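PDB 6IQT: Cag pathogenicity island protein (Cag10) from Helicobacter pylori 26695, which is a VirB8-type component of the Cag type IV secretion system, seen here as its soluble VirB8 domain, and is likely to take part in assembling the secretion machinery. Local coordinates for the interface of chains A and B. Coordinates in Å, arbitrary orientation; residue numbers count along the deposited sequence, not the author numbering. Chains: chain A/B, Cag pathogenicity island protein (Cag10).

Contact 1: the interface of chains A and B. Residues chain A 99-100, 106, 134; chain B 49, 51-52, 55-56.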
loop_
_atom_site.group_PDB
_atom_site.type_symbol
_atom_site.label_atom_id
_atom_site.label_comp_id
_atom_site.label_asym_id
_atom_site.label_seq_id
_atom_site.Cartn_x
_atom_site.Cartn_y
_atom_site.Cartn_z
ATOM N N VAL A 99 15.664 -0.563 5.118
ATOM C CA VAL A 99 15.374 -1.921 4.658
ATOM C C VAL A 99 16.676 -2.715 4.676
ATOM O O VAL A 99 17.684 -2.287 4.099
ATOM C CB VAL A 99 14.737 -1.905 3.256
ATOM C CG1 VAL A 99 14.554 -3.329 2.714
ATOM C CG2 VAL A 99 13.381 -1.198 3.288
ATOM N N LYS A 100 16.660 -3.865 5.350
ATOM C CA LYS A 100 17.859 -4.692 5.495
ATOM C C LYS A 100 18.414 -5.133 4.143
ATOM O O LYS A 100 17.663 -5.492 3.229
ATOM C CB LYS A 100 17.539 -5.921 6.346
ATOM C CG LYS A 100 17.129 -5.597 7.776
ATOM C CD LYS A 100 17.900 -6.442 8.775
ATOM C CE LYS A 100 19.288 -5.862 9.044
ATOM N NZ LYS A 100 19.230 -4.451 9.505
ATOM N N ARG A 106 12.277 2.670 4.333
ATOM C CA ARG A 106 10.821 2.554 4.404
ATOM C C ARG A 106 10.255 3.630 5.330
ATOM O O ARG A 106 10.689 3.756 6.473
ATOM C CB ARG A 106 10.424 1.167 4.924
ATOM C CG ARG A 106 8.921 0.867 4.837
ATOM C CD ARG A 106 8.437 0.085 6.053
ATOM N NE ARG A 106 9.220 -1.117 6.310
ATOM C CZ ARG A 106 9.740 -1.422 7.497
ATOM N NH1 ARG A 106 9.576 -0.599 8.527
ATOM N NH2 ARG A 106 10.427 -2.540 7.661
ATOM N N TYR A 134 8.927 3.619 -0.165
ATOM C CA TYR A 134 10.334 3.251 -0.162
ATOM C C TYR A 134 11.082 4.273 -1.000
ATOM O O TYR A 134 10.671 4.566 -2.127
ATOM C CB TYR A 134 10.519 1.841 -0.727
ATOM C CG TYR A 134 9.805 0.767 0.070
ATOM C CD1 TYR A 134 8.444 0.539 -0.077
ATOM C CD2 TYR A 134 10.499 -0.013 0.978
ATOM C CE1 TYR A 134 7.793 -0.464 0.673
ATOM C CE2 TYR A 134 9.865 -0.982 1.726
ATOM C CZ TYR A 134 8.521 -1.213 1.567
ATOM O OH TYR A 134 7.914 -2.204 2.319
ATOM N N SER B 49 10.252 -3.702 -3.533
ATOM C CA SER B 49 10.237 -3.847 -2.081
ATOM C C SER B 49 10.095 -5.298 -1.631
ATOM O O SER B 49 9.660 -5.548 -0.501
ATOM C CB SER B 49 9.115 -2.992 -1.476
ATOM O OG SER B 49 7.857 -3.289 -2.079
ATOM N N ARG B 51 11.976 -7.835 -0.590
ATOM C CA ARG B 51 12.548 -8.408 0.626
ATOM C C ARG B 51 11.927 -7.789 1.880
ATOM O O ARG B 51 11.768 -8.466 2.899
ATOM C CB ARG B 51 14.077 -8.275 0.645
ATOM C CG ARG B 51 14.632 -6.878 0.503
ATOM C CD ARG B 51 15.703 -6.785 -0.600
ATOM N NE ARG B 51 16.884 -7.626 -0.383
ATOM C CZ ARG B 51 17.292 -8.577 -1.220
ATOM N NH1 ARG B 51 16.610 -8.831 -2.335
ATOM N NH2 ARG B 51 18.380 -9.280 -0.937
ATOM N N ASP B 52 11.539 -6.516 1.833
ATOM C CA ASP B 52 10.858 -5.937 2.986
ATOM C C ASP B 52 9.442 -6.485 3.134
ATOM O O ASP B 52 8.978 -6.687 4.261
ATOM C CB ASP B 52 10.840 -4.413 2.888
ATOM C CG ASP B 52 10.411 -3.770 4.169
ATOM O OD1 ASP B 52 11.128 -3.923 5.193
ATOM O OD2 ASP B 52 9.340 -3.132 4.184
ATOM N N ASP B 55 9.972 -9.611 4.984
ATOM C CA ASP B 55 10.249 -9.278 6.383
ATOM C C ASP B 55 8.976 -8.920 7.136
ATOM O O ASP B 55 8.748 -9.396 8.254
ATOM C CB ASP B 55 11.229 -8.102 6.462
ATOM C CG ASP B 55 12.662 -8.514 6.194
ATOM O OD1 ASP B 55 12.912 -9.726 6.006
ATOM O OD2 ASP B 55 13.539 -7.621 6.152
ATOM N N GLN B 56 8.149 -8.045 6.554
ATOM C CA GLN B 56 6.925 -7.645 7.241
ATOM C C GLN B 56 5.995 -8.834 7.456
ATOM O O GLN B 56 5.395 -8.979 8.531
ATOM C CB GLN B 56 6.216 -6.559 6.444
ATOM C CG GLN B 56 7.003 -5.254 6.314
ATOM C CD GLN B 56 6.117 -4.161 5.801
ATOM O OE1 GLN B 56 4.984 -4.031 6.245
ATOM N NE2 GLN B 56 6.604 -3.391 4.847
#
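A:Arg106 and A:Tyr134 converge on the carboxylate of B:Asp52, in a patch of the interface between two copies of the VirB8 domain in the deposited assembly. The arginine meets it side-on with two nitrogens, one to each oxygen: NE of A:Arg106 bonds OD2 of B:Asp52 at 2.9 Å, nearly straight at 169°, while NH2 forms a salt bridge with OD1 on its syn lone pair. Guanidinium and carboxylate lie 28° apart, close to the coplanar pairing that suits a planar cation and a planar anion. On the side of OD2 away from OD1, the phenol OH of A:Tyr134 donates at 2.5 Å to OD2 of B:Asp52, which uses its anti lone pair, and the ring stands steeply to the carboxylate. OD2 therefore accepts from several donors, which would probably stabilise its negative charge.

Apolar atoms frame this polar centre. CB of B:Ser49 sits 3.5 Å above the middle of the A:Tyr134 ring, a CH-pi contact suited to the short serine, which lets the backbone come close. CG1 of A:Val99 packs 3.9 Å from CB of B:Asp52. Within helix 50-59, CG of B:Asp52 is anti to its backbone N (chi1 -168°), which carries the carboxylate toward chain A. B:Gln56, one turn further on, positions it: an amide can give a hydrogen and stays neutral beside the arginine. Its NE2 donates to OD2 of B:Asp52 at 2.8 Å, arriving from above the carboxylate plane, and lies 3.1 Å from OH of A:Tyr134.

Contact 2: the interface of chains A and B. Residues chain A 158-160; chain B 46, 48-49, 85.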
loop_
_atom_site.group_PDB
_atom_site.type_symbol
_atom_site.label_atom_id
_atom_site.label_comp_id
_atom_site.label_asym_id
_atom_site.label_seq_id
_atom_site.Cartn_x
_atom_site.Cartn_y
_atom_site.Cartn_z
ATOM N N ASP A 158 8.774 2.628 -4.481
ATOM C CA ASP A 158 7.622 1.755 -4.298
ATOM C C ASP A 158 6.680 2.395 -3.300
ATOM O O ASP A 158 7.078 3.264 -2.513
ATOM C CB ASP A 158 8.050 0.373 -3.805
ATOM C CG ASP A 158 7.200 -0.750 -4.399
ATOM O OD1 ASP A 158 6.046 -0.481 -4.819
ATOM O OD2 ASP A 158 7.697 -1.899 -4.451
ATOM N N ILE A 159 5.428 1.931 -3.315
ATOM C CA ILE A 159 4.419 2.403 -2.380
ATOM C C ILE A 159 3.473 1.246 -2.091
ATOM O O ILE A 159 3.247 0.376 -2.938
ATOM C CB ILE A 159 3.663 3.640 -2.925
ATOM C CG1 ILE A 159 2.858 4.327 -1.821
ATOM C CG2 ILE A 159 2.738 3.268 -4.089
ATOM C CD1 ILE A 159 2.206 5.643 -2.282
ATOM N N GLN A 160 2.933 1.230 -0.879
ATOM C CA GLN A 160 1.905 0.265 -0.492
ATOM C C GLN A 160 0.867 1.037 0.303
ATOM O O GLN A 160 1.222 1.916 1.094
ATOM C CB GLN A 160 2.481 -0.893 0.341
ATOM C CG GLN A 160 3.449 -1.815 -0.426
ATOM C CD GLN A 160 2.811 -2.469 -1.667
ATOM O OE1 GLN A 160 1.654 -2.904 -1.636
ATOM N NE2 GLN A 160 3.574 -2.538 -2.764
ATOM N N SER B 46 5.322 -6.646 -5.492
ATOM C CA SER B 46 5.981 -5.514 -6.128
ATOM C C SER B 46 7.472 -5.820 -6.137
ATOM O O SER B 46 8.013 -6.225 -5.108
ATOM C CB SER B 46 5.699 -4.204 -5.359
ATOM O OG SER B 46 6.267 -3.113 -6.038
ATOM N N ASN B 48 10.291 -3.908 -6.350
ATOM C CA ASN B 48 11.305 -3.092 -5.683
ATOM C C ASN B 48 11.351 -3.284 -4.165
ATOM O O ASN B 48 12.390 -3.016 -3.549
ATOM C CB ASN B 48 11.072 -1.620 -6.006
ATOM C CG ASN B 48 11.659 -1.227 -7.337
ATOM O OD1 ASN B 48 12.548 -1.902 -7.843
ATOM N ND2 ASN B 48 11.159 -0.140 -7.917
ATOM N N SER B 49 10.252 -3.702 -3.533
ATOM C CA SER B 49 10.237 -3.847 -2.081
ATOM C C SER B 49 10.095 -5.298 -1.631
ATOM O O SER B 49 9.660 -5.548 -0.501
ATOM C CB SER B 49 9.115 -2.992 -1.476
ATOM O OG SER B 49 7.857 -3.289 -2.079
ATOM N N ARG B 85 2.779 -6.088 -11.169
ATOM C CA ARG B 85 2.396 -5.805 -9.793
ATOM C C ARG B 85 1.114 -6.550 -9.455
ATOM O O ARG B 85 0.284 -6.806 -10.330
ATOM C CB ARG B 85 2.184 -4.301 -9.562
ATOM C CG ARG B 85 3.359 -3.455 -9.964
ATOM C CD ARG B 85 3.086 -1.976 -9.715
ATOM N NE ARG B 85 2.853 -1.711 -8.303
ATOM C CZ ARG B 85 3.785 -1.257 -7.466
ATOM N NH1 ARG B 85 5.020 -1.003 -7.902
ATOM N NH2 ARG B 85 3.471 -1.043 -6.198
HETATM O O HOH W 1 0.852 -0.079 -4.697
#
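Both oxygens of A:Asp158 are taken up by chain B: serine hydroxyls gather mainly at OD2 and an arginine at OD1. The tight part is at OD2, where OG of B:Ser46 donates to OD2 of A:Asp158 from the syn side at 2.5 Å; this OG is also 2.9 Å from OD1 of A:Asp158. OG of B:Ser49 reaches OD2 of A:Asp158 at 2.8 Å from well above the carboxylate plane. Serine suits both places, bringing a donor close to the acid without bulk. In B:Ser46 the hydroxyl is anti to the backbone N (chi1 -176°), pointing at the aspartate.

B:Arg85 approaches OD1 end-on. Its NH2 forms the salt bridge at 3.0 Å from OD1 of A:Asp158, and NH1 bonds the same oxygen less closely at 3.3 Å. The guanidinium is turned 73° from the carboxylate, unlike the coplanar pairing of one nitrogen to each oxygen. The looser side lies beyond NH2. There the amide of A:Gln160 lies nearly parallel to the guanidinium, its NE2 3.7 Å from NH2 of B:Arg85. Water 1 stands 3.2 Å from NH2 of B:Arg85 and also bonds the carbonyl O of A:Ile159, joining the chains indirectly.

The backbone N of A:Ile159 steadies OD1 from within chain A. The aspartate projects from strand 154-163 and meets two parts of chain B: the loop from B:Ser46 to B:Ser49, which leads into helix 50-59, and B:Arg85 near the start of strand 84-90.

Contact 3: the interface of chains A and B. Residues chain A 67, 71; chain B 117-121.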
loop_
_atom_site.group_PDB
_atom_site.type_symbol
_atom_site.label_atom_id
_atom_site.label_comp_id
_atom_site.label_asym_id
_atom_site.label_seq_id
_atom_site.Cartn_x
_atom_site.Cartn_y
_atom_site.Cartn_z
ATOM N N THR A 67 5.644 4.438 -13.870
ATOM C CA THR A 67 4.429 3.884 -14.454
ATOM C C THR A 67 3.334 3.721 -13.414
ATOM O O THR A 67 2.173 4.068 -13.660
ATOM C CB THR A 67 4.755 2.551 -15.115
ATOM O OG1 THR A 67 5.508 2.816 -16.309
ATOM C CG2 THR A 67 3.499 1.821 -15.464
ATOM N N ARG A 71 -0.387 5.458 -13.210
ATOM C CA ARG A 71 -1.665 4.755 -13.078
ATOM C C ARG A 71 -2.517 5.361 -11.969
ATOM O O ARG A 71 -3.744 5.474 -12.104
ATOM C CB ARG A 71 -1.437 3.268 -12.818
ATOM C CG ARG A 71 -0.933 2.504 -14.023
ATOM C CD ARG A 71 -0.774 1.012 -13.704
ATOM N NE ARG A 71 -0.450 0.242 -14.900
ATOM C CZ ARG A 71 -1.356 -0.283 -15.720
ATOM N NH1 ARG A 71 -2.648 -0.139 -15.465
ATOM N NH2 ARG A 71 -0.968 -0.960 -16.798
ATOM N N PRO B 117 0.147 -5.335 -15.460
ATOM C CA PRO B 117 1.488 -5.133 -16.011
ATOM C C PRO B 117 2.049 -3.837 -15.449
ATOM O O PRO B 117 1.326 -2.849 -15.271
ATOM C CB PRO B 117 1.248 -5.050 -17.525
ATOM C CG PRO B 117 -0.147 -4.581 -17.651
ATOM C CD PRO B 117 -0.902 -5.146 -16.476
ATOM N N ASP B 118 3.320 -3.866 -15.094
ATOM C CA ASP B 118 3.965 -2.645 -14.604
ATOM C C ASP B 118 4.447 -1.826 -15.799
ATOM O O ASP B 118 5.601 -1.416 -15.893
ATOM C CB ASP B 118 5.100 -2.985 -13.640
ATOM C CG ASP B 118 5.582 -1.768 -12.816
ATOM O OD1 ASP B 118 4.751 -0.939 -12.361
ATOM O OD2 ASP B 118 6.809 -1.653 -12.607
ATOM N N THR B 119 3.521 -1.621 -16.743
ATOM C CA THR B 119 3.722 -0.884 -17.989
ATOM C C THR B 119 2.482 -0.023 -18.204
ATOM O O THR B 119 1.535 -0.063 -17.415
ATOM C CB THR B 119 3.923 -1.822 -19.194
ATOM O OG1 THR B 119 2.721 -2.579 -19.425
ATOM C CG2 THR B 119 5.081 -2.789 -18.984
HETATM N N MSE B 120 2.460 0.750 -19.283
HETATM C CA MSE B 120 1.269 1.569 -19.537
HETATM C C MSE B 120 0.182 0.776 -20.289
HETATM O O MSE B 120 -0.815 1.346 -20.718
HETATM C CB MSE B 120 1.633 2.843 -20.321
HETATM C CG MSE B 120 2.208 3.990 -19.467
HETATM SE SE MSE B 120 1.415 4.150 -17.680
HETATM C CE MSE B 120 -0.347 4.880 -18.107
ATOM N N GLU B 121 0.352 -0.539 -20.412
ATOM C CA GLU B 121 -0.585 -1.354 -21.186
ATOM C C GLU B 121 -1.972 -1.430 -20.546
ATOM O O GLU B 121 -2.134 -1.435 -19.322
ATOM C CB GLU B 121 -0.042 -2.769 -21.370
ATOM C CG GLU B 121 1.213 -2.830 -22.212
ATOM C CD GLU B 121 1.890 -4.185 -22.110
ATOM O OE1 GLU B 121 1.660 -5.022 -23.011
ATOM O OE2 GLU B 121 2.627 -4.413 -21.115
#
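A:Arg71 and A:Thr67, one turn apart on the same helix, both face the end of strand 105-117 of chain B and the loop after it, B:Pro117 to B:Glu121. The arginine reaches out lengthwise, its chain extended from CG to NE (chi2 -178°), and presents its guanidinium to backbone carbonyls. NH2 of A:Arg71 donates to O of B:Thr119 at 2.7 Å and to O of B:Glu121 at 2.8 Å. The first donor is tilted 30° from the carbonyl plane of B:Thr119, whereas the second lies in the carbonyl plane of B:Glu121; both oxygens stand somewhat off the guanidinium plane. A further bond from NE to the B:Thr119 oxygen is weak. Arginine suits this place because a long arm ending in a nitrogen with two N-H groups can give one hydrogen to each carbonyl.

A:Thr67 works differently, turning its methyl rather than its hydroxyl to the loop. CG2 of A:Thr67 is anti to the backbone N and lies 3.7 Å from CA of B:Thr119. The selenium of B:Met120, a selenomethionine, rests 3.8 Å from CG2 of A:Thr67, its bent side chain lying beside the helix.

Inside the loop, OG1 of B:Thr119 donates to OE2 of B:Glu121 at 2.5 Å, on the anti lone pair, and accepts from the backbone N of B:Glu121. These bonds may help hold the turn that points the carbonyls at the arginine. The site joins helix 66-80 of chain A to the connection between strands 105-117 and 125-137 of chain B.

Contacts 1 and 2 are neighbours, with C-alpha centres about 10 Å apart, and B:Ser49 belongs to both, giving its CB to one and its hydroxyl to the other. Contact 3 lies about 13 Å from contact 2 and about 23 Å from contact 1, so contact 2 is the middle of the row. The chains offer different elements: chain A uses strands, a loop and helix 66-80, whereas chain B uses helix 50-59, strand 84-90 and loops. The interface as a whole is not an exact two-fold. The protein binds copies of itself, but the structure alone does not show that this arrangement is the one in the secretion system.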